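Local coordinates for putative NAD-dependent epimerase/dehydratase (PDB 3E8X), which binds NADP and probably is an epimerase or dehydratase of the atypical short-chain dehydrogenase/reductase family, its substrate unknown, at residues 123-131 / 204-214. Sequence-based numbering, arbitrary orientation.
Sequences IKRFIMVSS and IAELVDQQHTI. With NAP (NADP nicotinamide-adenine-dinucleotide phosphate), chain B.
Arg125 reaches from the strand to backbone carbonyls near the end of helix 197-207. Its NE donates to Val208 O at 2.9 Å, nearly straight at 162°, and NH2 donates to Leu207 O. Both oxygens lie close to the guanidinium plane, although each donor sits above the plane of its carbonyl. NH2 also makes a weak bond to Thr213 OG1, 2.8 Å away. The chain gets there with CG anti to the backbone N (chi1 -171°) and a bend at chi2. Ile127 CD1 packs over the centre of one guanidinium face, 3.3 Å above it; Ile214 CG1 lies on the opposite face, toward the rim.

Further along the strand the contact is purely apolar. Ile127 CD1 meets Leu207 CD1 at 4.0 Å, its CG1 touches Val208 CG2, and Val129 CG2 presses tightly on Ile204 CD1 (3.4 Å).

The turn positions the acceptors: Leu207 O also takes Gln210 N, from the other face of its carbonyl plane, closing a type I turn. Thr213 OG1 is turned by its own bond to Gln210 O (2.7 Å). Arg125 NH1 is held separately, by Thr166 OG1 and Asp164 O. A leucine in place of Arg125 would probably leave the carbonyls of Leu207 and Val208 without these donors and the turn less firmly tied to the sheet.

Strand 125-129 lies between parallel strands 87-90 and 164-174 of the Rossmann-type sheet. Helix 197-207 packs against it, with Ile204 also touching Leu37 of helix 32-43; past the strand's end, Ser130 and Ser131 line the NADP pocket.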
loop_
_atom_site.group_PDB
_atom_site.type_symbol
_atom_site.label_atom_id
_atom_site.label_comp_id
_atom_site.label_asym_id
_atom_site.label_seq_id
_atom_site.Cartn_x
_atom_site.Cartn_y
_atom_site.Cartn_z
ATOM N N ILE A 123 6.874 -11.799 -18.530
ATOM C CA ILE A 123 5.514 -11.795 -19.065
ATOM C C ILE A 123 5.122 -10.327 -19.231
ATOM O O ILE A 123 5.008 -9.603 -18.260
ATOM C CB ILE A 123 4.541 -12.519 -18.119
ATOM C CG1 ILE A 123 4.965 -13.971 -17.916
ATOM C CG2 ILE A 123 3.092 -12.480 -18.671
ATOM C CD1 ILE A 123 4.263 -14.644 -16.728
ATOM N N LYS A 124 4.949 -9.871 -20.449
ATOM C CA LYS A 124 4.807 -8.430 -20.711
ATOM C C LYS A 124 3.384 -7.899 -20.453
ATOM O O LYS A 124 3.207 -6.799 -19.970
ATOM C CB LYS A 124 5.254 -8.086 -22.161
ATOM C CG LYS A 124 6.746 -8.342 -22.418
ATOM C CD LYS A 124 7.667 -7.088 -22.195
ATOM C CE LYS A 124 7.452 -6.216 -20.872
ATOM N NZ LYS A 124 7.396 -4.738 -21.253
ATOM N N ARG A 125 2.396 -8.701 -20.775
ATOM C CA ARG A 125 1.002 -8.243 -20.803
ATOM C C ARG A 125 0.290 -8.461 -19.474
ATOM O O ARG A 125 0.208 -9.571 -18.972
ATOM C CB ARG A 125 0.276 -8.904 -21.979
ATOM C CG ARG A 125 -1.112 -8.344 -22.258
ATOM C CD ARG A 125 -1.094 -6.858 -22.597
ATOM N NE ARG A 125 -2.365 -6.338 -23.139
ATOM C CZ ARG A 125 -2.890 -5.168 -22.803
ATOM N NH1 ARG A 125 -2.288 -4.382 -21.947
ATOM N NH2 ARG A 125 -4.033 -4.774 -23.320
ATOM N N PHE A 126 -0.211 -7.364 -18.904
ATOM C CA PHE A 126 -0.837 -7.377 -17.605
ATOM C C PHE A 126 -2.117 -6.517 -17.617
ATOM O O PHE A 126 -2.078 -5.306 -17.913
ATOM C CB PHE A 126 0.152 -6.884 -16.551
ATOM C CG PHE A 126 -0.226 -7.223 -15.130
ATOM C CD1 PHE A 126 0.508 -8.164 -14.414
ATOM C CD2 PHE A 126 -1.279 -6.572 -14.490
ATOM C CE1 PHE A 126 0.171 -8.470 -13.113
ATOM C CE2 PHE A 126 -1.633 -6.893 -13.178
ATOM C CZ PHE A 126 -0.901 -7.842 -12.489
ATOM N N ILE A 127 -3.244 -7.144 -17.293
ATOM C CA ILE A 127 -4.518 -6.429 -17.134
ATOM C C ILE A 127 -4.938 -6.429 -15.646
ATOM O O ILE A 127 -5.121 -7.479 -15.023
ATOM C CB ILE A 127 -5.657 -7.086 -17.995
ATOM C CG1 ILE A 127 -5.102 -7.584 -19.373
ATOM C CG2 ILE A 127 -6.929 -6.154 -18.065
ATOM C CD1 ILE A 127 -4.509 -6.534 -20.223
HETATM N N MSE A 128 -5.050 -5.229 -15.084
HETATM C CA MSE A 128 -5.534 -5.016 -13.758
HETATM C C MSE A 128 -7.040 -4.720 -13.763
HETATM O O MSE A 128 -7.528 -3.855 -14.492
HETATM C CB MSE A 128 -4.797 -3.843 -13.147
HETATM C CG MSE A 128 -5.390 -3.345 -11.865
HETATM SE SE MSE A 128 -5.009 -4.694 -10.510
HETATM C CE MSE A 128 -3.150 -4.426 -10.164
ATOM N N VAL A 129 -7.781 -5.471 -12.951
ATOM C CA VAL A 129 -9.182 -5.162 -12.644
ATOM C C VAL A 129 -9.170 -4.371 -11.352
ATOM O O VAL A 129 -8.955 -4.894 -10.291
ATOM C CB VAL A 129 -10.058 -6.429 -12.531
ATOM C CG1 VAL A 129 -11.512 -6.071 -12.292
ATOM C CG2 VAL A 129 -9.882 -7.283 -13.789
ATOM N N SER A 130 -9.398 -3.086 -11.502
ATOM C CA SER A 130 -9.375 -2.146 -10.437
ATOM C C SER A 130 -10.810 -1.695 -10.119
ATOM O O SER A 130 -11.722 -2.518 -10.046
ATOM C CB SER A 130 -8.469 -0.974 -10.854
ATOM O OG SER A 130 -8.296 -0.079 -9.810
ATOM N N SER A 131 -10.990 -0.406 -9.849
ATOM C CA SER A 131 -12.291 0.159 -9.454
ATOM C C SER A 131 -12.294 1.676 -9.686
ATOM O O SER A 131 -11.256 2.324 -9.577
ATOM C CB SER A 131 -12.570 -0.145 -7.968
ATOM O OG SER A 131 -13.832 0.328 -7.480
ATOM N N ILE A 204 -12.522 -6.863 -20.734
ATOM C CA ILE A 204 -11.177 -7.381 -20.506
ATOM C C ILE A 204 -10.755 -8.268 -21.645
ATOM O O ILE A 204 -9.678 -8.098 -22.181
ATOM C CB ILE A 204 -11.073 -8.179 -19.163
ATOM C CG1 ILE A 204 -11.324 -7.228 -17.985
ATOM C CG2 ILE A 204 -9.696 -8.949 -19.044
ATOM C CD1 ILE A 204 -11.702 -7.893 -16.626
ATOM N N ALA A 205 -11.582 -9.265 -21.966
ATOM C CA ALA A 205 -11.302 -10.207 -23.069
ATOM C C ALA A 205 -11.107 -9.468 -24.417
ATOM O O ALA A 205 -10.268 -9.836 -25.238
ATOM C CB ALA A 205 -12.413 -11.272 -23.171
ATOM N N GLU A 206 -11.844 -8.390 -24.622
ATOM C CA GLU A 206 -11.768 -7.664 -25.881
ATOM C C GLU A 206 -10.384 -7.032 -26.055
ATOM O O GLU A 206 -9.866 -6.969 -27.174
ATOM C CB GLU A 206 -12.857 -6.580 -25.952
ATOM C CG GLU A 206 -12.989 -5.904 -27.305
ATOM C CD GLU A 206 -13.493 -6.829 -28.418
ATOM O OE1 GLU A 206 -14.047 -7.916 -28.140
ATOM O OE2 GLU A 206 -13.379 -6.430 -29.577
ATOM N N LEU A 207 -9.790 -6.580 -24.945
ATOM C CA LEU A 207 -8.566 -5.760 -25.026
ATOM C C LEU A 207 -7.250 -6.493 -24.696
ATOM O O LEU A 207 -6.185 -5.960 -24.923
ATOM C CB LEU A 207 -8.748 -4.454 -24.200
ATOM C CG LEU A 207 -9.019 -4.436 -22.677
ATOM C CD1 LEU A 207 -7.819 -4.938 -21.911
ATOM C CD2 LEU A 207 -9.320 -2.986 -22.297
ATOM N N VAL A 208 -7.320 -7.752 -24.289
ATOM C CA VAL A 208 -6.139 -8.443 -23.844
ATOM C C VAL A 208 -5.030 -8.513 -24.922
ATOM O O VAL A 208 -3.828 -8.379 -24.615
ATOM C CB VAL A 208 -6.481 -9.813 -23.167
ATOM C CG1 VAL A 208 -6.932 -10.811 -24.219
ATOM C CG2 VAL A 208 -5.270 -10.325 -22.360
ATOM N N ASP A 209 -5.409 -8.653 -26.181
ATOM C CA ASP A 209 -4.441 -8.744 -27.237
ATOM C C ASP A 209 -4.368 -7.474 -28.052
ATOM O O ASP A 209 -3.789 -7.504 -29.116
ATOM C CB ASP A 209 -4.725 -9.920 -28.178
ATOM C CG ASP A 209 -6.119 -9.876 -28.785
ATOM O OD1 ASP A 209 -6.916 -8.946 -28.514
ATOM O OD2 ASP A 209 -6.425 -10.832 -29.483
ATOM N N GLN A 210 -4.929 -6.378 -27.553
ATOM C CA GLN A 210 -4.888 -5.102 -28.271
ATOM C C GLN A 210 -3.737 -4.210 -27.803
ATOM O O GLN A 210 -3.793 -3.610 -26.737
ATOM C CB GLN A 210 -6.241 -4.404 -28.164
ATOM C CG GLN A 210 -7.378 -5.279 -28.675
ATOM C CD GLN A 210 -7.291 -5.598 -30.166
ATOM O OE1 GLN A 210 -7.226 -6.770 -30.590
ATOM N NE2 GLN A 210 -7.276 -4.569 -30.961
ATOM N N GLN A 211 -2.713 -4.126 -28.654
ATOM C CA GLN A 211 -1.473 -3.373 -28.398
ATOM C C GLN A 211 -1.779 -1.880 -28.147
ATOM O O GLN A 211 -1.142 -1.244 -27.337
ATOM C CB GLN A 211 -0.471 -3.608 -29.567
ATOM C CG GLN A 211 0.804 -2.736 -29.603
ATOM C CD GLN A 211 1.811 -3.110 -30.744
ATOM O OE1 GLN A 211 1.655 -2.725 -31.920
ATOM N NE2 GLN A 211 2.856 -3.854 -30.372
ATOM N N HIS A 212 -2.769 -1.332 -28.842
ATOM C CA HIS A 212 -3.092 0.067 -28.712
ATOM C C HIS A 212 -3.697 0.378 -27.349
ATOM O O HIS A 212 -3.903 1.539 -27.023
ATOM C CB HIS A 212 -3.992 0.556 -29.856
ATOM C CG HIS A 212 -5.454 0.184 -29.718
ATOM N ND1 HIS A 212 -5.980 -0.978 -30.237
ATOM C CD2 HIS A 212 -6.503 0.862 -29.190
ATOM C CE1 HIS A 212 -7.268 -1.045 -29.949
ATOM N NE2 HIS A 212 -7.617 0.071 -29.332
ATOM N N THR A 213 -3.988 -0.648 -26.542
ATOM C CA THR A 213 -4.582 -0.392 -25.214
ATOM C C THR A 213 -3.504 -0.383 -24.131
ATOM O O THR A 213 -3.789 -0.057 -22.963
ATOM C CB THR A 213 -5.735 -1.351 -24.852
ATOM O OG1 THR A 213 -5.230 -2.678 -24.652
ATOM C CG2 THR A 213 -6.889 -1.315 -25.937
ATOM N N ILE A 214 -2.263 -0.697 -24.524
ATOM C CA ILE A 214 -1.117 -0.687 -23.597
ATOM C C ILE A 214 -0.873 0.712 -23.028
ATOM O O ILE A 214 -0.900 1.706 -23.782
ATOM C CB ILE A 214 0.162 -1.253 -24.241
ATOM C CG1 ILE A 214 0.002 -2.757 -24.508
ATOM C CG2 ILE A 214 1.420 -0.929 -23.385
ATOM C CD1 ILE A 214 1.055 -3.323 -25.528
HETATM P PA NAP B . -15.186 -11.980 -6.256
HETATM O O1A NAP B . -15.049 -11.710 -4.754
HETATM O O2A NAP B . -16.380 -12.752 -6.775
HETATM O O5B NAP B . -13.779 -12.633 -6.723
HETATM C C5B NAP B . -12.601 -12.670 -5.896
HETATM C C4B NAP B . -11.801 -13.962 -6.048
HETATM O O4B NAP B . -10.548 -13.759 -5.370
HETATM C C3B NAP B . -12.442 -15.227 -5.422
HETATM O O3B NAP B . -12.652 -16.303 -6.354
HETATM C C2B NAP B . -11.438 -15.689 -4.378
HETATM O O2B NAP B . -11.275 -17.120 -4.226
HETATM C C1B NAP B . -10.146 -15.041 -4.900
HETATM N N9A NAP B . -9.121 -15.025 -3.825
HETATM C C8A NAP B . -9.280 -14.571 -2.573
HETATM N N7A NAP B . -8.137 -14.777 -1.889
HETATM C C5A NAP B . -7.262 -15.360 -2.734
HETATM C C6A NAP B . -5.942 -15.806 -2.611
HETATM N N6A NAP B . -5.286 -15.670 -1.440
HETATM N N1A NAP B . -5.316 -16.399 -3.654
HETATM C C2A NAP B . -5.961 -16.544 -4.812
HETATM N N3A NAP B . -7.234 -16.129 -4.970
HETATM C C4A NAP B . -7.901 -15.530 -3.947
HETATM O O3 NAP B . -15.174 -10.522 -6.999
HETATM P PN NAP B . -15.861 -10.103 -8.421
HETATM O O1N NAP B . -17.267 -9.674 -8.105
HETATM O O2N NAP B . -15.449 -11.164 -9.417
HETATM O O5D NAP B . -15.192 -8.692 -8.790
HETATM C C5D NAP B . -13.880 -8.620 -9.335
HETATM C C4D NAP B . -13.184 -7.430 -8.699
HETATM O O4D NAP B . -13.839 -6.204 -9.025
HETATM C C3D NAP B . -13.199 -7.520 -7.180
HETATM O O3D NAP B . -12.092 -8.329 -6.752
HETATM C C2D NAP B . -13.220 -6.058 -6.723
HETATM O O2D NAP B . -11.976 -5.617 -6.223
HETATM C C1D NAP B . -13.569 -5.242 -7.990
HETATM N N1N NAP B . -14.703 -4.275 -7.860
HETATM C C2N NAP B . -15.859 -4.586 -7.224
HETATM C C3N NAP B . -16.905 -3.641 -7.145
HETATM C C7N NAP B . -18.229 -3.948 -6.482
HETATM O O7N NAP B . -19.207 -3.221 -6.739
HETATM N N7N NAP B . -18.318 -5.028 -5.688
HETATM C C4N NAP B . -16.737 -2.384 -7.729
HETATM C C5N NAP B . -15.548 -2.095 -8.378
HETATM C C6N NAP B . -14.557 -3.062 -8.428
HETATM P P2B NAP B . -12.393 -18.138 -3.596
HETATM O O1X NAP B . -13.273 -18.552 -4.744
HETATM O O2X NAP B . -11.563 -19.301 -3.060
HETATM O O3X NAP B . -13.123 -17.283 -2.580
#